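Local coordinates for protein family 88 glycosyl hydrolase (Bacteroides thetaiotaomicron, PDB 5NOA) that probably cleaves sugar linkages in complex plant glycans, such as the arabinogalactans of gum arabic, as a gut bacterial carbohydrate-active enzyme, at residues A[72-75]-A[76-79]; A[106-109]-A[110-113]; A[135-138]-A[139-143]; A[247-250]-A[251-254]; A[338-341]-A[342-345]. All coordinates share one frame; numbering follows the deposited sequence.

Interaction 1: residues A[72-75]-A[76-79]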
loop_
_atom_site.group_PDB
_atom_site.type_symbol
_atom_site.label_atom_id
_atom_site.label_comp_id
_atom_site.label_asym_id
_atom_site.label_seq_id
_atom_site.Cartn_x
_atom_site.Cartn_y
_atom_site.Cartn_z
ATOM N N THR A 72 4.232 -14.324 11.423
ATOM C CA THR A 72 3.988 -14.944 12.727
ATOM C C THR A 72 3.361 -16.320 12.673
ATOM O O THR A 72 3.362 -17.028 13.679
ATOM C CB THR A 72 3.054 -14.084 13.607
ATOM O OG1 THR A 72 1.720 -14.082 13.079
ATOM C CG2 THR A 72 3.553 -12.680 13.742
ATOM N N ASN A 73 2.767 -16.697 11.550
ATOM C CA ASN A 73 2.064 -17.985 11.429
ATOM C C ASN A 73 0.891 -18.180 12.373
ATOM O O ASN A 73 0.442 -19.295 12.570
ATOM C CB ASN A 73 3.066 -19.151 11.482
ATOM C CG ASN A 73 3.997 -19.132 10.290
ATOM O OD1 ASN A 73 5.188 -18.856 10.411
ATOM N ND2 ASN A 73 3.442 -19.399 9.120
ATOM N N LYS A 74 0.309 -17.095 12.878
ATOM C CA LYS A 74 -0.798 -17.245 13.818
ATOM C C LYS A 74 -2.059 -17.715 13.047
ATOM O O LYS A 74 -2.553 -17.019 12.159
ATOM C CB LYS A 74 -1.075 -15.936 14.551
ATOM C CG LYS A 74 -2.143 -16.067 15.609
ATOM C CD LYS A 74 -2.157 -14.909 16.586
ATOM C CE LYS A 74 -3.050 -15.241 17.753
ATOM N NZ LYS A 74 -2.896 -14.200 18.786
ATOM N N PRO A 75 -2.605 -18.898 13.391
ATOM C CA PRO A 75 -3.656 -19.473 12.549
ATOM C C PRO A 75 -4.891 -18.610 12.417
ATOM O O PRO A 75 -5.512 -18.607 11.366
ATOM C CB PRO A 75 -4.004 -20.809 13.247
ATOM C CG PRO A 75 -2.874 -21.118 14.088
ATOM C CD PRO A 75 -2.135 -19.865 14.404
ATOM N N GLU A 76 -5.253 -17.905 13.473
ATOM C CA GLU A 76 -6.397 -17.033 13.456
ATOM C C GLU A 76 -6.298 -15.981 12.353
ATOM O O GLU A 76 -7.337 -15.556 11.811
ATOM C CB GLU A 76 -6.562 -16.345 14.815
ATOM C CG GLU A 76 -6.985 -17.287 15.927
ATOM C CD GLU A 76 -5.855 -17.962 16.701
ATOM O OE1 GLU A 76 -4.684 -18.069 16.231
ATOM O OE2 GLU A 76 -6.191 -18.433 17.824
ATOM N N TYR A 77 -5.101 -15.518 12.021
ATOM C CA TYR A 77 -4.974 -14.517 10.978
ATOM C C TYR A 77 -5.319 -15.063 9.624
ATOM O O TYR A 77 -6.035 -14.446 8.855
ATOM C CB TYR A 77 -3.576 -13.871 10.993
ATOM C CG TYR A 77 -3.215 -13.160 12.297
ATOM C CD1 TYR A 77 -4.157 -12.815 13.238
ATOM C CD2 TYR A 77 -1.911 -12.799 12.546
ATOM C CE1 TYR A 77 -3.814 -12.172 14.415
ATOM C CE2 TYR A 77 -1.535 -12.149 13.714
ATOM C CZ TYR A 77 -2.488 -11.838 14.657
ATOM O OH TYR A 77 -2.123 -11.222 15.827
ATOM N N LEU A 78 -4.832 -16.263 9.348
ATOM C CA LEU A 78 -5.181 -16.920 8.079
ATOM C C LEU A 78 -6.684 -17.136 7.972
ATOM O O LEU A 78 -7.298 -16.855 6.949
ATOM C CB LEU A 78 -4.438 -18.239 7.951
ATOM C CG LEU A 78 -4.749 -19.060 6.695
ATOM C CD1 LEU A 78 -4.427 -18.255 5.443
ATOM C CD2 LEU A 78 -3.963 -20.356 6.720
ATOM N N GLU A 79 -7.276 -17.606 9.062
ATOM C CA GLU A 79 -8.700 -17.833 9.069
ATOM C C GLU A 79 -9.513 -16.570 8.815
ATOM O O GLU A 79 -10.543 -16.612 8.141
ATOM C CB GLU A 79 -9.132 -18.540 10.355
ATOM C CG GLU A 79 -8.591 -19.979 10.422
ATOM C CD GLU A 79 -8.757 -20.798 9.123
ATOM O OE1 GLU A 79 -9.926 -21.003 8.709
ATOM O OE2 GLU A 79 -7.715 -21.247 8.516
HETATM O O HOH W 1 -3.705 -11.337 17.932
HETATM O O HOH W 2 -5.698 -21.119 10.084
#
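The carbonyl oxygen of P75 is gripped twice. E79 N reaches P75 O at 3.1 Å on a nearly straight line, and a bridging water donates one proton to P75 O and the other to E79 OE2, an oxygen that is also salt-bridged to K82. One residue back, Y77 N bonds to K74 O at 3.0 Å. The K74 chain starts with CG anti to the backbone N (chi1 -176°) and continues extended across Y77, which lays CD over one face of the ring, 4.0 Å from the ring centroid of Y77, in a CH-pi contact. Beyond it K74 NZ donates to a water lying 2.6 Å from Y77 OH, a hydroxyl that is also hydrogen-bonded to H38 ND1. The E76 chain is bent, and its OE1 comes within 3.3 Å of K74 CG, against the methylene part of the lysine. Y77 and L78 both pack on Y69 of helix 56-72. K74 is the N-cap and P75 the first residue of helix 75-87, a common place for proline, and the short link joins two helices, consistent with the (alpha/alpha)6 fold of the six-hairpin clan.

Interaction 2: residues A[106-109]-A[110-113]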
loop_
_atom_site.group_PDB
_atom_site.type_symbol
_atom_site.label_atom_id
_atom_site.label_comp_id
_atom_site.label_asym_id
_atom_site.label_seq_id
_atom_site.Cartn_x
_atom_site.Cartn_y
_atom_site.Cartn_z
ATOM N N GLY A 106 -16.029 4.026 -8.749
ATOM C CA GLY A 106 -17.311 3.544 -8.405
ATOM C C GLY A 106 -17.190 2.427 -7.418
ATOM O O GLY A 106 -16.160 1.747 -7.339
ATOM N N GLU A 107 -18.274 2.244 -6.664
ATOM C CA GLU A 107 -18.366 1.212 -5.628
ATOM C C GLU A 107 -19.350 0.108 -5.984
ATOM O O GLU A 107 -19.499 -0.854 -5.239
ATOM C CB GLU A 107 -18.765 1.853 -4.287
ATOM C CG GLU A 107 -17.862 3.045 -3.965
ATOM C CD GLU A 107 -18.169 3.743 -2.640
ATOM O OE1 GLU A 107 -19.019 3.231 -1.875
ATOM O OE2 GLU A 107 -17.530 4.794 -2.378
ATOM N N SER A 108 -20.025 0.244 -7.122
ATOM C CA SER A 108 -21.028 -0.690 -7.514
ATOM C C SER A 108 -20.412 -1.833 -8.319
ATOM O O SER A 108 -19.222 -1.792 -8.671
ATOM C CB SER A 108 -22.132 0.035 -8.264
ATOM O OG SER A 108 -21.654 0.564 -9.438
ATOM N N ASN A 109 -21.234 -2.845 -8.598
ATOM C CA ASN A 109 -20.715 -4.083 -9.172
ATOM C C ASN A 109 -20.241 -4.007 -10.615
ATOM O O ASN A 109 -19.593 -4.961 -11.061
ATOM C CB ASN A 109 -21.664 -5.249 -8.902
ATOM C CG ASN A 109 -21.510 -5.782 -7.479
ATOM O OD1 ASN A 109 -20.380 -6.020 -6.989
ATOM N ND2 ASN A 109 -22.636 -5.913 -6.792
ATOM N N ASP A 110 -20.474 -2.884 -11.317
ATOM C CA ASP A 110 -19.962 -2.718 -12.654
ATOM C C ASP A 110 -18.484 -2.295 -12.668
ATOM O O ASP A 110 -17.878 -2.296 -13.739
ATOM C CB ASP A 110 -20.741 -1.620 -13.425
ATOM C CG ASP A 110 -22.153 -1.996 -13.763
ATOM O OD1 ASP A 110 -22.544 -3.153 -13.580
ATOM O OD2 ASP A 110 -22.862 -1.088 -14.266
ATOM N N TYR A 111 -17.919 -1.915 -11.517
ATOM C CA TYR A 111 -16.592 -1.313 -11.465
ATOM C C TYR A 111 -15.497 -2.366 -11.354
ATOM O O TYR A 111 -14.569 -2.262 -10.556
ATOM C CB TYR A 111 -16.571 -0.237 -10.366
ATOM C CG TYR A 111 -17.256 0.991 -10.905
ATOM C CD1 TYR A 111 -18.645 1.094 -10.929
ATOM C CD2 TYR A 111 -16.530 2.034 -11.454
ATOM C CE1 TYR A 111 -19.267 2.163 -11.532
ATOM C CE2 TYR A 111 -17.142 3.120 -12.043
ATOM C CZ TYR A 111 -18.520 3.186 -12.087
ATOM O OH TYR A 111 -19.116 4.283 -12.657
ATOM N N VAL A 112 -15.586 -3.347 -12.232
ATOM C CA VAL A 112 -14.722 -4.510 -12.210
ATOM C C VAL A 112 -13.293 -4.193 -12.612
ATOM O O VAL A 112 -12.352 -4.830 -12.135
ATOM C CB VAL A 112 -15.338 -5.592 -13.145
ATOM C CG1 VAL A 112 -14.436 -6.817 -13.303
ATOM C CG2 VAL A 112 -16.710 -6.005 -12.673
ATOM N N LEU A 113 -13.137 -3.198 -13.473
ATOM C CA LEU A 113 -11.825 -2.789 -13.981
ATOM C C LEU A 113 -11.172 -1.661 -13.198
ATOM O O LEU A 113 -10.087 -1.202 -13.555
ATOM C CB LEU A 113 -11.924 -2.434 -15.464
ATOM C CG LEU A 113 -12.360 -3.585 -16.375
ATOM C CD1 LEU A 113 -12.566 -3.049 -17.787
ATOM C CD2 LEU A 113 -11.363 -4.725 -16.283
#
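A type I beta turn from S108 to Y111 folds this loop back on itself, and its closing bond runs from Y111 N to S108 O at 3.1 Å, fairly straight at 163°. The turn carries the Y111 ring over the backbone of G106. G106 CA sits above the centre of one face, 3.5 Å from the ring centroid of Y111 and 10° off the ring normal, a close CH-pi contact, and G106 N lies over the same face at 3.4 Å from Y111 CD2. The fit leaves no room for a side chain on G106, since a CB there would run into Y111 CE1. Y111 is itself the centre of an inverse gamma turn, marked by a weak bond from V112 N to D110 O, and the two turns follow one another within the long connection from helix 75-87 to helix 120-130. S108 approaches the ring at its edge: OG, placed between the backbone N and the carbonyl carbon (chi1 64°), comes to 3.4 Å from Y111 CD1. Were Y111 cut back to an alanine, the G106 backbone would probably lose its aromatic cover and S108 the ring edge it lies against. N109 points away and bonds through OD1 to K94 N, while V112 CG2 touches N109 O at 3.5 Å.

Interaction 3: residues A[135-138]-A[139-143]; sequences HKIA and RAREV
I137 and R141 meet one helical turn apart through their torsions. I137 holds CG1 between its backbone N and carbonyl carbon (chi1 61°), R141 sends CG anti to its carbonyl carbon (chi1 -74°), and the two chains then slant past each other, with I137 CD1 touching R141 CD at 4.1 Å. Farther out, R141 NE forms a salt bridge with E145. Beneath the side chains, R141 N bonds to I137 O at 2.9 Å, and E142 N bonds to A138 O at the same distance. These are the regular bonds of helix 135-149, but just before them the backbone is hydrated. A water sits between H135 O and R139 N, accepting from the amide at 3.0 Å, and a second water accepts from A140 N in the same way beside K136 O. The direct bonds from residue to fourth residue are thus replaced by solvent at both positions, in keeping with the departure of I137 from helical phi. R139 brings its guanidinium to E142, three residues on, and R139 NH1 forms a salt bridge with E142 OE1 at 3.0 Å, meeting the carboxylate from above its plane. The same nitrogen is salt-bridged to D96, while R139 NH2 bonds to S95 O and A93 O, so this buried cation has several acceptors. On other faces of the helix, I137 lies on Y128 and I175, and A140 on F121.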
loop_
_atom_site.group_PDB
_atom_site.type_symbol
_atom_site.label_atom_id
_atom_site.label_comp_id
_atom_site.label_asym_id
_atom_site.label_seq_id
_atom_site.Cartn_x
_atom_site.Cartn_y
_atom_site.Cartn_z
ATOM N N HIS A 135 -10.537 -22.131 -8.068
ATOM C CA HIS A 135 -11.599 -21.140 -7.886
ATOM C C HIS A 135 -11.100 -19.892 -7.174
ATOM O O HIS A 135 -11.683 -18.833 -7.340
ATOM C CB HIS A 135 -12.810 -21.707 -7.137
ATOM C CG HIS A 135 -12.615 -21.887 -5.661
ATOM N ND1 HIS A 135 -12.049 -23.023 -5.115
ATOM C CD2 HIS A 135 -12.914 -21.075 -4.614
ATOM C CE1 HIS A 135 -12.015 -22.910 -3.796
ATOM N NE2 HIS A 135 -12.536 -21.744 -3.465
ATOM N N LYS A 136 -10.040 -19.998 -6.387
ATOM C CA LYS A 136 -9.599 -18.842 -5.612
ATOM C C LYS A 136 -9.128 -17.675 -6.473
ATOM O O LYS A 136 -9.284 -16.520 -6.074
ATOM C CB LYS A 136 -8.508 -19.295 -4.642
ATOM C CG LYS A 136 -9.063 -20.214 -3.565
ATOM C CD LYS A 136 -8.000 -20.715 -2.591
ATOM C CE LYS A 136 -8.595 -21.670 -1.574
ATOM N NZ LYS A 136 -7.570 -22.336 -0.736
ATOM N N ILE A 137 -8.524 -17.990 -7.621
ATOM C CA ILE A 137 -7.985 -16.993 -8.526
ATOM C C ILE A 137 -8.723 -16.931 -9.867
ATOM O O ILE A 137 -8.326 -16.212 -10.775
ATOM C CB ILE A 137 -6.476 -17.151 -8.750
ATOM C CG1 ILE A 137 -6.135 -18.492 -9.364
ATOM C CG2 ILE A 137 -5.739 -16.900 -7.448
ATOM C CD1 ILE A 137 -4.707 -18.578 -9.821
ATOM N N ALA A 138 -9.830 -17.656 -9.990
ATOM C CA ALA A 138 -10.572 -17.676 -11.262
ATOM C C ALA A 138 -11.021 -16.279 -11.668
ATOM O O ALA A 138 -10.839 -15.870 -12.819
ATOM C CB ALA A 138 -11.730 -18.654 -11.153
ATOM N N ARG A 139 -11.658 -15.587 -10.735
ATOM C CA ARG A 139 -12.137 -14.256 -11.040
ATOM C C ARG A 139 -10.958 -13.314 -11.289
ATOM O O ARG A 139 -11.003 -12.498 -12.211
ATOM C CB ARG A 139 -13.062 -13.710 -9.976
ATOM C CG ARG A 139 -13.571 -12.310 -10.290
ATOM C CD ARG A 139 -14.460 -12.271 -11.475
ATOM N NE ARG A 139 -15.199 -11.032 -11.488
ATOM C CZ ARG A 139 -16.208 -10.744 -12.301
ATOM N NH1 ARG A 139 -16.560 -11.560 -13.279
ATOM N NH2 ARG A 139 -16.887 -9.621 -12.158
ATOM N N ALA A 140 -9.914 -13.381 -10.446
ATOM C CA ALA A 140 -8.764 -12.507 -10.638
ATOM C C ALA A 140 -8.212 -12.641 -12.056
ATOM O O ALA A 140 -7.932 -11.667 -12.742
ATOM C CB ALA A 140 -7.696 -12.828 -9.634
ATOM N N ARG A 141 -8.051 -13.898 -12.486
ATOM C CA ARG A 141 -7.515 -14.135 -13.815
ATOM C C ARG A 141 -8.477 -13.672 -14.919
ATOM O O ARG A 141 -8.055 -13.072 -15.898
ATOM C CB ARG A 141 -7.202 -15.623 -14.025
ATOM C CG ARG A 141 -5.956 -16.130 -13.296
ATOM C CD ARG A 141 -5.599 -17.560 -13.690
ATOM N NE ARG A 141 -5.478 -17.536 -15.132
ATOM C CZ ARG A 141 -5.732 -18.530 -15.962
ATOM N NH1 ARG A 141 -5.981 -19.758 -15.510
ATOM N NH2 ARG A 141 -5.746 -18.296 -17.265
ATOM N N GLU A 142 -9.768 -13.940 -14.760
ATOM C CA GLU A 142 -10.753 -13.550 -15.768
ATOM C C GLU A 142 -10.700 -12.038 -15.968
ATOM O O GLU A 142 -10.639 -11.543 -17.077
ATOM C CB GLU A 142 -12.162 -13.962 -15.324
ATOM C CG GLU A 142 -13.237 -13.513 -16.305
ATOM C CD GLU A 142 -14.667 -13.615 -15.777
ATOM O OE1 GLU A 142 -14.914 -13.709 -14.539
ATOM O OE2 GLU A 142 -15.577 -13.566 -16.652
ATOM N N VAL A 143 -10.704 -11.306 -14.863
ATOM C CA VAL A 143 -10.732 -9.863 -14.924
ATOM C C VAL A 143 -9.442 -9.315 -15.471
ATOM O O VAL A 143 -9.464 -8.483 -16.406
ATOM C CB VAL A 143 -11.032 -9.288 -13.521
ATOM C CG1 VAL A 143 -10.805 -7.795 -13.486
ATOM C CG2 VAL A 143 -12.459 -9.630 -13.105
HETATM O O HOH W 3 -12.759 -16.497 -8.152
HETATM O O HOH W 4 -10.181 -14.429 -7.682
#

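Interaction 4: residues A[247-250]-A[251-254]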
loop_
_atom_site.group_PDB
_atom_site.type_symbol
_atom_site.label_atom_id
_atom_site.label_comp_id
_atom_site.label_asym_id
_atom_site.label_seq_id
_atom_site.Cartn_x
_atom_site.Cartn_y
_atom_site.Cartn_z
ATOM N N ASP A 247 13.545 -9.926 -15.213
ATOM C CA ASP A 247 12.553 -9.198 -15.970
ATOM C C ASP A 247 13.193 -7.998 -16.674
ATOM O O ASP A 247 13.969 -7.268 -16.062
ATOM C CB ASP A 247 11.407 -8.702 -15.083
ATOM C CG ASP A 247 10.346 -8.015 -15.918
ATOM O OD1 ASP A 247 9.651 -8.745 -16.616
ATOM O OD2 ASP A 247 10.284 -6.787 -15.971
ATOM N N LYS A 248 12.838 -7.773 -17.937
ATOM C CA LYS A 248 13.497 -6.743 -18.729
ATOM C C LYS A 248 13.239 -5.329 -18.269
ATOM O O LYS A 248 14.012 -4.437 -18.637
ATOM C CB LYS A 248 13.095 -6.871 -20.207
ATOM C CG LYS A 248 11.645 -6.562 -20.529
ATOM C CD LYS A 248 11.417 -6.841 -22.014
ATOM C CE LYS A 248 10.936 -8.246 -22.244
ATOM N NZ LYS A 248 9.544 -8.377 -21.758
ATOM N N TYR A 249 12.166 -5.095 -17.508
ATOM C CA TYR A 249 11.831 -3.766 -17.020
ATOM C C TYR A 249 12.273 -3.528 -15.572
ATOM O O TYR A 249 12.057 -2.440 -15.051
ATOM C CB TYR A 249 10.329 -3.510 -17.149
ATOM C CG TYR A 249 9.831 -3.618 -18.570
ATOM C CD1 TYR A 249 10.299 -2.753 -19.573
ATOM C CD2 TYR A 249 8.902 -4.560 -18.905
ATOM C CE1 TYR A 249 9.815 -2.840 -20.861
ATOM C CE2 TYR A 249 8.421 -4.658 -20.181
ATOM C CZ TYR A 249 8.876 -3.813 -21.147
ATOM O OH TYR A 249 8.389 -3.923 -22.439
ATOM N N ARG A 250 12.914 -4.514 -14.932
ATOM C CA ARG A 250 13.194 -4.445 -13.492
ATOM C C ARG A 250 14.030 -3.253 -13.119
ATOM O O ARG A 250 13.764 -2.620 -12.101
ATOM C CB ARG A 250 13.875 -5.746 -13.064
ATOM C CG ARG A 250 14.151 -5.878 -11.594
ATOM C CD ARG A 250 14.534 -7.314 -11.288
ATOM N NE ARG A 250 14.835 -7.573 -9.888
ATOM C CZ ARG A 250 16.037 -7.474 -9.338
ATOM N NH1 ARG A 250 17.075 -7.069 -10.065
ATOM N NH2 ARG A 250 16.176 -7.752 -8.043
ATOM N N GLN A 251 15.006 -2.916 -13.955
ATOM C CA GLN A 251 15.866 -1.779 -13.621
ATOM C C GLN A 251 15.118 -0.451 -13.598
ATOM O O GLN A 251 15.447 0.439 -12.780
ATOM C CB GLN A 251 17.096 -1.690 -14.522
ATOM C CG GLN A 251 18.131 -0.701 -14.023
ATOM C CD GLN A 251 18.713 -1.103 -12.679
ATOM O OE1 GLN A 251 19.120 -2.241 -12.490
ATOM N NE2 GLN A 251 18.738 -0.183 -11.749
ATOM N N GLU A 252 14.108 -0.311 -14.461
ATOM C CA GLU A 252 13.280 0.895 -14.415
ATOM C C GLU A 252 12.544 1.019 -13.099
ATOM O O GLU A 252 12.445 2.116 -12.524
ATOM C CB GLU A 252 12.277 0.931 -15.552
ATOM C CG GLU A 252 12.900 1.014 -16.935
ATOM C CD GLU A 252 11.884 0.950 -18.059
ATOM O OE1 GLU A 252 10.817 1.568 -17.933
ATOM O OE2 GLU A 252 12.173 0.281 -19.058
ATOM N N TYR A 253 12.025 -0.104 -12.600
ATOM C CA TYR A 253 11.319 -0.087 -11.322
ATOM C C TYR A 253 12.246 0.218 -10.179
ATOM O O TYR A 253 11.910 0.997 -9.282
ATOM C CB TYR A 253 10.597 -1.397 -11.044
ATOM C CG TYR A 253 9.711 -1.870 -12.160
ATOM C CD1 TYR A 253 8.987 -0.992 -12.971
ATOM C CD2 TYR A 253 9.638 -3.185 -12.466
ATOM C CE1 TYR A 253 8.198 -1.464 -14.013
ATOM C CE2 TYR A 253 8.843 -3.676 -13.481
ATOM C CZ TYR A 253 8.110 -2.799 -14.249
ATOM O OH TYR A 253 7.301 -3.263 -15.256
ATOM N N ILE A 254 13.450 -0.375 -10.203
ATOM C CA ILE A 254 14.432 -0.109 -9.173
ATOM C C ILE A 254 14.802 1.359 -9.184
ATOM O O ILE A 254 14.882 2.004 -8.112
ATOM C CB ILE A 254 15.689 -0.988 -9.370
ATOM C CG1 ILE A 254 15.334 -2.482 -9.161
ATOM C CG2 ILE A 254 16.837 -0.513 -8.495
ATOM C CD1 ILE A 254 16.421 -3.435 -9.554
HETATM O O HOH W 5 7.573 -5.881 -15.733
HETATM O O HOH W 6 15.850 -4.435 -16.247
#
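D247 and Y253 are joined by a water that accepts from Y253 OH at 2.7 Å and donates to D247 OD2 at 2.9 Å. The same carboxylate oxygen accepts from Y249 N, 3.0 Å from D247 OD2, which comes from above the carboxylate plane. By accepting two hydrogen bonds, D247 OD2 ties the turn to its own backbone and, through the water, to Y253 of the helix. The regular helical bond follows from I254 N to R250 O at 3.0 Å, whereas E252 N and Y253 N share Y249 O in two weak bonds. That shared oxygen also lies over the centre of one face of the Y253 ring, and Y249 CB packs on Y253 CZ at 3.7 Å. The Y249 ring runs beside E252, its edge facing E252 OE2, with ring and carboxylate nearly perpendicular (83°). Their polar ends are held by other residues: Y249 OH by E183, and E252 OE1 by H186, whose ring also stacks on Y249. R250, with CG anti to its backbone N (chi1 -176°), extends past I254, whose CD1 rests over one face of the guanidinium at 3.7 Å from R250 NH1. L243 and F307 also pack against R250. The Asx turn at D247, with the type I turn from D247 to R250, caps the turn that leads into helix 250-266.

Interaction 5: residues A[338-341]-A[342-345]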
loop_
_atom_site.group_PDB
_atom_site.type_symbol
_atom_site.label_atom_id
_atom_site.label_comp_id
_atom_site.label_asym_id
_atom_site.label_seq_id
_atom_site.Cartn_x
_atom_site.Cartn_y
_atom_site.Cartn_z
ATOM N N VAL A 338 -4.939 8.442 11.770
ATOM C CA VAL A 338 -5.127 8.056 10.391
ATOM C C VAL A 338 -6.023 9.084 9.688
ATOM O O VAL A 338 -7.139 9.345 10.122
ATOM C CB VAL A 338 -5.712 6.655 10.259
ATOM C CG1 VAL A 338 -5.949 6.287 8.791
ATOM C CG2 VAL A 338 -4.814 5.641 10.934
ATOM N N GLN A 339 -5.549 9.686 8.607
ATOM C CA GLN A 339 -6.384 10.635 7.847
ATOM C C GLN A 339 -7.616 9.880 7.310
ATOM O O GLN A 339 -7.468 8.926 6.576
ATOM C CB GLN A 339 -5.610 11.207 6.692
ATOM C CG GLN A 339 -6.375 12.208 5.830
ATOM C CD GLN A 339 -5.518 12.740 4.686
ATOM O OE1 GLN A 339 -4.539 12.141 4.295
ATOM N NE2 GLN A 339 -5.882 13.887 4.179
ATOM N N PRO A 340 -8.840 10.319 7.682
ATOM C CA PRO A 340 -10.034 9.584 7.295
ATOM C C PRO A 340 -10.442 9.800 5.842
ATOM O O PRO A 340 -10.196 10.870 5.292
ATOM C CB PRO A 340 -11.097 10.171 8.223
ATOM C CG PRO A 340 -10.611 11.483 8.615
ATOM C CD PRO A 340 -9.133 11.429 8.617
ATOM N N ILE A 341 -11.088 8.799 5.262
ATOM C CA ILE A 341 -11.602 8.908 3.894
ATOM C C ILE A 341 -12.477 10.131 3.737
ATOM O O ILE A 341 -12.347 10.885 2.764
ATOM C CB ILE A 341 -12.348 7.628 3.459
ATOM C CG1 ILE A 341 -11.349 6.476 3.350
ATOM C CG2 ILE A 341 -13.111 7.838 2.150
ATOM C CD1 ILE A 341 -12.010 5.096 3.343
ATOM N N GLY A 342 -13.349 10.357 4.674
ATOM C CA GLY A 342 -14.260 11.528 4.474
ATOM C C GLY A 342 -13.750 12.886 4.914
ATOM O O GLY A 342 -14.522 13.819 5.063
ATOM N N GLU A 343 -12.468 13.011 5.213
ATOM C CA GLU A 343 -11.975 14.227 5.834
ATOM C C GLU A 343 -12.370 15.539 5.117
ATOM O O GLU A 343 -12.296 15.640 3.908
ATOM C CB GLU A 343 -10.451 14.144 5.886
ATOM C CG GLU A 343 -9.772 15.333 6.519
ATOM C CD GLU A 343 -8.279 15.336 6.241
ATOM O OE1 GLU A 343 -7.851 15.647 5.090
ATOM O OE2 GLU A 343 -7.550 15.035 7.153
ATOM N N LYS A 344 -12.769 16.505 5.922
ATOM C CA LYS A 344 -12.910 17.914 5.586
ATOM C C LYS A 344 -11.843 18.589 6.441
ATOM O O LYS A 344 -11.819 18.352 7.651
ATOM C CB LYS A 344 -14.293 18.443 6.006
ATOM C CG LYS A 344 -15.447 17.839 5.226
ATOM C CD LYS A 344 -16.625 17.507 6.128
ATOM C CE LYS A 344 -17.801 16.986 5.331
ATOM N NZ LYS A 344 -18.580 16.060 6.183
ATOM N N ALA A 345 -10.944 19.382 5.850
ATOM C CA ALA A 345 -9.920 20.038 6.669
ATOM C C ALA A 345 -9.442 21.309 6.021
ATOM O O ALA A 345 -9.382 21.432 4.808
ATOM C CB ALA A 345 -8.751 19.110 6.917
HETATM O O HOH W 7 -12.370 13.746 1.901
#
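Q339 reaches E343 with a fully extended side chain: from CB, CG stands anti to the backbone N (chi1 -180°) and lies 3.3 Å from E343 OE2. CD follows at 3.7 Å from E343 OE1, and at the tip NE2 donates to E343 OE1 at 2.8 Å, fairly straight at 162°. The acceptor lies in the amide plane of Q339, but the proton meets the carboxylate from above its own plane. The other tip atom, Q339 OE1, accepts from W225 NE1, so the two bonds help fix the amide rotation, while E343 OE2 is salt-bridged to R276. Exchanging Q339 for an alanine is likely to leave W225 NE1 and E343 OE1 each without this partner and the glutamate carboxylate freer to turn. The backbone closes a type I beta turn from P340 to E343, with E343 N 3.1 Å from P340 O and P340 CG against E343 CB at 3.8 Å. A water donates to both I341 O and E343 O. The turn lies in the long loop between helix 310-328 and helix 358-377, where V338 and I341 rest on F359 at the start of the latter and Q339 O accepts from R227 of helix 226-242.

From the N terminus the five contacts follow in series, each local, and none encloses or crosses another. Interaction 1 joins the end of helix 56-72 to the start of helix 75-87. Interaction 2 shapes the loop that leads on to helix 120-130, and interaction 3 lies in the opening turns of helix 135-149. These two touch: V112 CG1 packs 3.4 Å from V143 CG2, and R139 also borders V112, so the loop rests on the helix. Interaction 4 starts helix 250-266, with its centre about 26 Å from that of interaction 3. Interaction 5, in the loop before helix 358-377, sits across the chain's centre from interaction 4, their centres about 35 Å apart.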